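Local coordinates for extracellular sialidase/neuraminidase, putative (Aspergillus fumigatus, PDB 2XZK), which probably cleaves terminal Kdn, a sialic acid, from glycoconjugates as an exo-sialidase, by way of a covalent glycosyl-enzyme intermediate, at residues I40-R45 and Y338-K343; R290-N295 and M305-S310. All coordinates share one frame; numbering follows the deposited sequence.

How the contacts relate
Both contacts belong to the six-bladed beta-propeller of a sialidase. Along the chain the order is 40-45, 290-295, 305-310, 338-343, so contact 2 falls entirely within the long excursion that contact 1 brings back to its start. Contact 1 sets the innermost strands of two neighbouring blades side by side near the central axis, where the first and last blades meet and the sugar is bound; contact 2 is a hairpin within the preceding blade. Their centres are about 13 Å apart, and they touch: Met-341 and Ser-339, turned away from 40-45, pack on Ile-292, Phe-293 and Leu-294. Strand 334-343 thus has the first blade and the sugar site on one side and the preceding blade on the other.

Contact 1. Residues I40-R45 and Y338-K343; sequences IPAVVR and YSSMTK. With FKD (3-deoxy-3-fluoro-D-erythro-alpha-L-manno-non-2-ulopyranosonic acid), chain C.
Tyr-338 and Ile-40 begin the apolar part of the contact, lying side by side with Ile-40 CD1 3.6 Å from Tyr-338 CE2. Pro-41, which needs no N-H partner, crosses Tyr-338 at about a right angle, its CD 3.9 Å from Tyr-338 CB. Farther along, Val-43 CG2 meets Thr-342 CG2 at 3.9 Å, two beta-branched side chains crossing at about a right angle.

The strands run parallel, axes 5.5 Å apart at their closest, with side chains of each turned into the gap between them; the direct polar links therefore each use a side chain. Ser-340 OG, placed opposite its own backbone N (chi1 -177°), reaches across to accept from Val-43 N at 2.9 Å; Thr-342 OG1 receives a weak bond from Arg-45 N. A water donates to both Val-43 O and Met-341 O. Arg-45, bent at chi3 (44°), brings NE to 2.7 Å from Lys-343 O, arriving well above the carbonyl plane.

The covalent link is the functional one: Tyr-338 OH is bonded to C2 of the fluorinated Kdn at 1.7 Å, a trapped glycosyl-enzyme that identifies this tyrosine as the nucleophile. Arg-39, Arg-58, Arg-245 and Arg-302 also bind the sugar, and Glu-229 touches the tyrosine.

Strand 51-58 flanks 40-45 and strand 349-356 flanks 338-343, each by antiparallel backbone bonds, while Ala-42 and Val-44 pack on strand 101-109 of the following blade.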
loop_
_atom_site.group_PDB
_atom_site.type_symbol
_atom_site.label_atom_id
_atom_site.label_comp_id
_atom_site.label_asym_id
_atom_site.label_seq_id
_atom_site.Cartn_x
_atom_site.Cartn_y
_atom_site.Cartn_z
ATOM N N ILE A 40 -4.960 1.544 -5.368
ATOM C CA ILE A 40 -4.114 0.573 -4.659
ATOM C C ILE A 40 -2.646 1.012 -4.591
ATOM O O ILE A 40 -1.761 0.378 -5.184
ATOM C CB ILE A 40 -4.254 -0.874 -5.237
ATOM C CG1 ILE A 40 -5.693 -1.185 -5.712
ATOM C CG2 ILE A 40 -3.768 -1.907 -4.230
ATOM C CD1 ILE A 40 -6.800 -0.996 -4.681
ATOM N N PRO A 41 -2.381 2.122 -3.871
ATOM C CA PRO A 41 -1.046 2.690 -3.862
ATOM C C PRO A 41 -0.051 1.912 -3.025
ATOM O O PRO A 41 -0.436 1.242 -2.079
ATOM C CB PRO A 41 -1.252 4.058 -3.204
ATOM C CG PRO A 41 -2.448 3.863 -2.307
ATOM C CD PRO A 41 -3.341 2.960 -3.118
ATOM N N ALA A 42 1.221 2.025 -3.378
ATOM C CA ALA A 42 2.309 1.573 -2.514
ATOM C C ALA A 42 3.488 2.500 -2.730
ATOM O O ALA A 42 3.755 2.897 -3.858
ATOM C CB ALA A 42 2.702 0.129 -2.851
ATOM N N VAL A 43 4.171 2.867 -1.660
ATOM C CA VAL A 43 5.329 3.762 -1.755
ATOM C C VAL A 43 6.499 3.332 -0.866
ATOM O O VAL A 43 6.307 2.920 0.299
ATOM C CB VAL A 43 4.925 5.237 -1.484
ATOM C CG1 VAL A 43 4.479 5.433 -0.026
ATOM C CG2 VAL A 43 6.054 6.199 -1.877
ATOM N N VAL A 44 7.704 3.427 -1.428
ATOM C CA VAL A 44 8.926 3.160 -0.681
ATOM C C VAL A 44 10.003 4.181 -1.020
ATOM O O VAL A 44 10.084 4.656 -2.155
ATOM C CB VAL A 44 9.480 1.729 -0.923
ATOM C CG1 VAL A 44 8.580 0.688 -0.264
ATOM C CG2 VAL A 44 9.678 1.416 -2.417
ATOM N N ARG A 45 10.826 4.507 -0.029
ATOM C CA ARG A 45 12.036 5.266 -0.264
ATOM C C ARG A 45 13.167 4.250 -0.351
ATOM O O ARG A 45 13.269 3.348 0.474
ATOM C CB ARG A 45 12.306 6.271 0.861
ATOM C CG ARG A 45 13.635 7.004 0.635
ATOM C CD ARG A 45 14.012 8.044 1.675
ATOM N NE ARG A 45 13.789 7.625 3.054
ATOM C CZ ARG A 45 14.587 6.819 3.749
ATOM N NH1 ARG A 45 15.679 6.306 3.195
ATOM N NH2 ARG A 45 14.277 6.518 5.001
ATOM N N TYR A 338 -7.619 3.439 0.280
ATOM C CA TYR A 338 -6.332 2.776 0.515
ATOM C C TYR A 338 -5.198 3.799 0.599
ATOM O O TYR A 338 -5.278 4.883 0.000
ATOM C CB TYR A 338 -6.024 1.779 -0.620
ATOM C CG TYR A 338 -6.861 0.517 -0.669
ATOM C CD1 TYR A 338 -8.230 0.520 -0.348
ATOM C CD2 TYR A 338 -6.290 -0.671 -1.096
ATOM C CE1 TYR A 338 -8.990 -0.659 -0.409
ATOM C CE2 TYR A 338 -7.032 -1.830 -1.172
ATOM C CZ TYR A 338 -8.372 -1.819 -0.832
ATOM O OH TYR A 338 -9.066 -3.011 -0.919
ATOM N N SER A 339 -4.142 3.463 1.340
ATOM C CA SER A 339 -3.021 4.378 1.511
ATOM C C SER A 339 -1.707 3.628 1.667
ATOM O O SER A 339 -1.676 2.418 1.914
ATOM C CB SER A 339 -3.246 5.255 2.732
ATOM O OG SER A 339 -3.285 4.436 3.891
ATOM N N SER A 340 -0.613 4.372 1.572
ATOM C CA SER A 340 0.709 3.810 1.796
ATOM C C SER A 340 1.623 4.905 2.302
ATOM O O SER A 340 1.489 6.060 1.891
ATOM C CB SER A 340 1.282 3.201 0.510
ATOM O OG SER A 340 2.544 2.599 0.755
ATOM N N MET A 341 2.550 4.563 3.189
ATOM C CA MET A 341 3.458 5.559 3.751
ATOM C C MET A 341 4.898 5.104 3.724
ATOM O O MET A 341 5.204 3.910 3.840
ATOM C CB MET A 341 3.088 5.867 5.207
ATOM C CG MET A 341 1.762 6.577 5.444
ATOM S SD MET A 341 1.577 6.943 7.221
ATOM C CE MET A 341 1.347 5.285 7.889
ATOM N N THR A 342 5.773 6.088 3.588
ATOM C CA THR A 342 7.206 5.899 3.724
ATOM C C THR A 342 7.815 7.102 4.448
ATOM O O THR A 342 7.147 8.123 4.619
ATOM C CB THR A 342 7.871 5.708 2.337
ATOM O OG1 THR A 342 9.228 5.266 2.518
ATOM C CG2 THR A 342 7.858 7.012 1.529
ATOM N N LYS A 343 9.045 6.945 4.929
ATOM C CA LYS A 343 9.829 8.078 5.413
ATOM C C LYS A 343 10.598 8.626 4.215
ATOM O O LYS A 343 11.147 7.860 3.428
ATOM C CB LYS A 343 10.794 7.621 6.506
ATOM C CG LYS A 343 11.411 8.744 7.308
ATOM C CD LYS A 343 12.358 8.186 8.357
ATOM C CE LYS A 343 12.419 9.097 9.560
ATOM N NZ LYS A 343 13.499 8.704 10.502
HETATM C C1 FKD C . -11.462 -2.291 -1.727
HETATM F F1 FKD C . -10.875 -3.053 -4.338
HETATM C C2 FKD C . -10.354 -3.300 -2.062
HETATM C C3 FKD C . -9.807 -3.110 -3.490
HETATM C C4 FKD C . -8.830 -4.246 -3.802
HETATM O O4 FKD C . -8.469 -4.146 -5.174
HETATM C C5 FKD C . -9.444 -5.630 -3.520
HETATM O O5 FKD C . -8.493 -6.661 -3.770
HETATM C C6 FKD C . -9.913 -5.712 -2.059
HETATM O O6 FKD C . -10.816 -4.620 -1.811
HETATM C C7 FKD C . -10.680 -6.996 -1.676
HETATM O O7 FKD C . -11.881 -7.091 -2.441
HETATM C C8 FKD C . -11.064 -6.982 -0.181
HETATM O O8 FKD C . -9.881 -6.952 0.609
HETATM C C9 FKD C . -11.900 -8.203 0.225
HETATM O O9 FKD C . -11.175 -9.397 -0.055
HETATM O O1A FKD C . -11.527 -1.246 -2.385
HETATM O O1B FKD C . -12.213 -2.556 -0.762
HETATM O O HOH W 1 6.964 1.984 2.723
#

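Contact 2. Residues R290-N295 and M305-S310; sequences RTIFLN and MRVRIS. With K99 ((2R,3R,4R,5R,6S)-2,3-bis(fluoranyl)-4,5-bis(oxidanyl)-6-[(1R,2R)-1,2,3-tris(oxidanyl)propyl]oxane-2-carboxylic acid), chain E.
Thr-291 to Asn-295 and Arg-306 to Ser-310 run antiparallel, the strand axes at 161°, with Thr-291/Ser-310, Phe-293/Arg-308 and Asn-295/Arg-306 as hydrogen-bonded pairs; Ser-310 N gives Thr-291 O a nearly straight bond of 2.8 Å, whereas Asn-295 N to Arg-306 O is weak.

One face of the hairpin is apolar. Ile-292 lies alongside both Val-307 and Ile-309; its chi1 of -40° sets CG1 beside the backbone N and leaves CG2 anti to it, 3.5 Å from Val-307 CG2. Leu-294 CD1 reaches Met-305 CE at 3.9 Å, the two side chains crossing at about a right angle; the flexible thioether, bent at chi2 and chi3, folds its methyl back over the Asn-295 carbonyl. Arg-290 lays its aliphatic stem beside Ile-309 CG2, while its guanidinium forms a salt bridge with Asp-3.

These are the two middle strands of a four-stranded propeller blade, between strands 279-284 and 322-323. Branched aliphatic residues suit this face, which packs against strand 334-343 of the next blade and helix 377-381.

The other face, with Thr-291, Phe-293, Asn-295, Arg-306, Arg-308 and Ser-310, is largely polar and carries bound waters. Arg-308 CD lies at the edge of the Phe-293 ring, 4.4 Å from CD2, and Arg-306 NH1 sits 3.2 Å above the Arg-308 guanidinium plane, toward its rim; Asn-319 and Tyr-320 carbonyls receive NH1 of Arg-308 and Arg-306 respectively. Two waters bridge Arg-308 NE and NH2 to Asn-295 OD1; ND2 of the same residue is hydrogen-bonded to Asp-273. At the far end a water joins Thr-291 OG1 to Ser-310 O, and a difluorinated Kdn, held by Tyr-311, Asp-312 and Lys-317, places O4 3.5 Å from Ser-310 CA.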
loop_
_atom_site.group_PDB
_atom_site.type_symbol
_atom_site.label_atom_id
_atom_site.label_comp_id
_atom_site.label_asym_id
_atom_site.label_seq_id
_atom_site.Cartn_x
_atom_site.Cartn_y
_atom_site.Cartn_z
ATOM N N ARG A 290 8.585 6.139 17.590
ATOM C CA ARG A 290 7.265 6.417 16.998
ATOM C C ARG A 290 6.871 5.408 15.928
ATOM O O ARG A 290 7.687 5.036 15.076
ATOM C CB ARG A 290 7.235 7.813 16.375
ATOM C CG ARG A 290 7.542 8.959 17.349
ATOM C CD ARG A 290 7.419 10.281 16.638
ATOM N NE ARG A 290 8.062 11.367 17.374
ATOM C CZ ARG A 290 9.355 11.662 17.289
ATOM N NH1 ARG A 290 10.156 10.938 16.507
ATOM N NH2 ARG A 290 9.852 12.679 17.976
ATOM N N THR A 291 5.606 4.997 15.980
ATOM C CA THR A 291 4.984 4.193 14.944
ATOM C C THR A 291 3.867 5.069 14.400
ATOM O O THR A 291 3.117 5.698 15.166
ATOM C CB THR A 291 4.412 2.872 15.506
ATOM O OG1 THR A 291 5.458 2.154 16.164
ATOM C CG2 THR A 291 3.840 1.990 14.390
ATOM N N ILE A 292 3.810 5.166 13.080
ATOM C CA ILE A 292 2.774 5.932 12.396
ATOM C C ILE A 292 1.715 4.996 11.821
ATOM O O ILE A 292 2.040 3.922 11.321
ATOM C CB ILE A 292 3.368 6.793 11.218
ATOM C CG1 ILE A 292 4.712 7.428 11.605
ATOM C CG2 ILE A 292 2.355 7.838 10.732
ATOM C CD1 ILE A 292 4.670 8.401 12.797
ATOM N N PHE A 293 0.452 5.422 11.877
ATOM C CA PHE A 293 -0.670 4.660 11.323
ATOM C C PHE A 293 -1.578 5.587 10.525
ATOM O O PHE A 293 -1.795 6.738 10.911
ATOM C CB PHE A 293 -1.485 3.978 12.432
ATOM C CG PHE A 293 -2.613 3.130 11.914
ATOM C CD1 PHE A 293 -2.355 1.900 11.323
ATOM C CD2 PHE A 293 -3.937 3.574 12.003
ATOM C CE1 PHE A 293 -3.398 1.115 10.813
ATOM C CE2 PHE A 293 -4.970 2.793 11.506
ATOM C CZ PHE A 293 -4.699 1.562 10.913
ATOM N N LEU A 294 -2.094 5.081 9.409
ATOM C CA LEU A 294 -2.990 5.832 8.537
ATOM C C LEU A 294 -4.106 4.939 8.060
ATOM O O LEU A 294 -3.860 3.866 7.521
ATOM C CB LEU A 294 -2.210 6.360 7.328
ATOM C CG LEU A 294 -2.944 7.122 6.224
ATOM C CD1 LEU A 294 -3.678 8.349 6.754
ATOM C CD2 LEU A 294 -1.909 7.545 5.185
ATOM N N ASN A 295 -5.342 5.394 8.225
ATOM C CA ASN A 295 -6.507 4.697 7.693
ATOM C C ASN A 295 -7.668 5.689 7.654
ATOM O O ASN A 295 -7.478 6.869 7.985
ATOM C CB ASN A 295 -6.833 3.414 8.497
ATOM C CG ASN A 295 -7.761 3.669 9.692
ATOM O OD1 ASN A 295 -7.646 4.682 10.382
ATOM N ND2 ASN A 295 -8.692 2.735 9.921
ATOM N N MET A 305 -9.841 10.052 6.445
ATOM C CA MET A 305 -8.413 9.736 6.538
ATOM C C MET A 305 -7.770 10.459 7.704
ATOM O O MET A 305 -7.927 11.675 7.855
ATOM C CB MET A 305 -7.670 10.081 5.243
ATOM C CG MET A 305 -8.144 9.268 4.042
ATOM S SD MET A 305 -8.278 7.481 4.288
ATOM C CE MET A 305 -6.554 7.049 4.471
ATOM N N ARG A 306 -7.021 9.700 8.502
ATOM C CA ARG A 306 -6.429 10.206 9.725
ATOM C C ARG A 306 -5.067 9.565 9.901
ATOM O O ARG A 306 -4.934 8.328 9.910
ATOM C CB ARG A 306 -7.309 9.864 10.928
ATOM C CG ARG A 306 -6.813 10.452 12.258
ATOM C CD ARG A 306 -7.635 11.661 12.678
ATOM N NE ARG A 306 -9.037 11.297 12.941
ATOM C CZ ARG A 306 -9.462 10.695 14.050
ATOM N NH1 ARG A 306 -8.609 10.362 15.008
ATOM N NH2 ARG A 306 -10.752 10.418 14.203
ATOM N N VAL A 307 -4.049 10.406 10.027
ATOM C CA VAL A 307 -2.698 9.925 10.341
ATOM C C VAL A 307 -2.440 10.057 11.854
ATOM O O VAL A 307 -2.776 11.090 12.453
ATOM C CB VAL A 307 -1.612 10.638 9.469
ATOM C CG1 VAL A 307 -1.460 12.127 9.817
ATOM C CG2 VAL A 307 -0.266 9.919 9.566
ATOM N N ARG A 308 -1.881 9.016 12.466
ATOM C CA ARG A 308 -1.687 8.959 13.914
ATOM C C ARG A 308 -0.287 8.513 14.309
ATOM O O ARG A 308 0.411 7.869 13.521
ATOM C CB ARG A 308 -2.646 7.950 14.525
ATOM C CG ARG A 308 -4.110 8.131 14.205
ATOM C CD ARG A 308 -4.810 6.921 14.765
ATOM N NE ARG A 308 -6.225 6.804 14.445
ATOM C CZ ARG A 308 -7.221 7.092 15.281
ATOM N NH1 ARG A 308 -6.974 7.593 16.501
ATOM N NH2 ARG A 308 -8.474 6.870 14.906
ATOM N N ILE A 309 0.088 8.814 15.554
ATOM C CA ILE A 309 1.372 8.417 16.112
ATOM C C ILE A 309 1.130 7.604 17.391
ATOM O O ILE A 309 0.269 7.966 18.210
ATOM C CB ILE A 309 2.247 9.650 16.448
ATOM C CG1 ILE A 309 2.421 10.559 15.232
ATOM C CG2 ILE A 309 3.615 9.221 16.993
ATOM C CD1 ILE A 309 2.967 11.967 15.562
ATOM N N SER A 310 1.862 6.497 17.540
ATOM C CA SER A 310 1.925 5.776 18.826
ATOM C C SER A 310 3.341 5.892 19.366
ATOM O O SER A 310 4.313 5.723 18.629
ATOM C CB SER A 310 1.582 4.293 18.684
ATOM O OG SER A 310 1.700 3.629 19.947
HETATM O O1A K99 E . 0.358 10.445 22.549
HETATM C C1 K99 E . -0.569 10.280 23.374
HETATM O O1B K99 E . -0.903 11.107 24.252
HETATM C C2 K99 E . -1.399 8.969 23.322
HETATM C C3 K99 E . -0.791 7.886 22.409
HETATM F F1 K99 E . -1.739 6.882 22.223
HETATM C C4 K99 E . 0.519 7.309 22.976
HETATM O O4 K99 E . 0.994 6.244 22.168
HETATM O O6 K99 E . -1.536 8.387 24.650
HETATM C C6 K99 E . -0.249 7.967 25.227
HETATM C C5 K99 E . 0.315 6.803 24.403
HETATM O O5 K99 E . 1.568 6.366 24.937
HETATM C C7 K99 E . -0.352 7.612 26.711
HETATM O O7 K99 E . -1.582 6.907 26.914
HETATM C C8 K99 E . -0.236 8.870 27.614
HETATM O O8 K99 E . -1.133 9.882 27.158
HETATM C C9 K99 E . 1.187 9.476 27.652
HETATM O O9 K99 E . 2.061 8.723 28.514
HETATM F F2 K99 E . -2.629 9.256 22.866
HETATM O O HOH W 2 5.309 2.972 18.717
HETATM O O HOH W 3 -6.040 6.406 11.643
HETATM O O HOH W 4 -8.696 4.578 12.979
#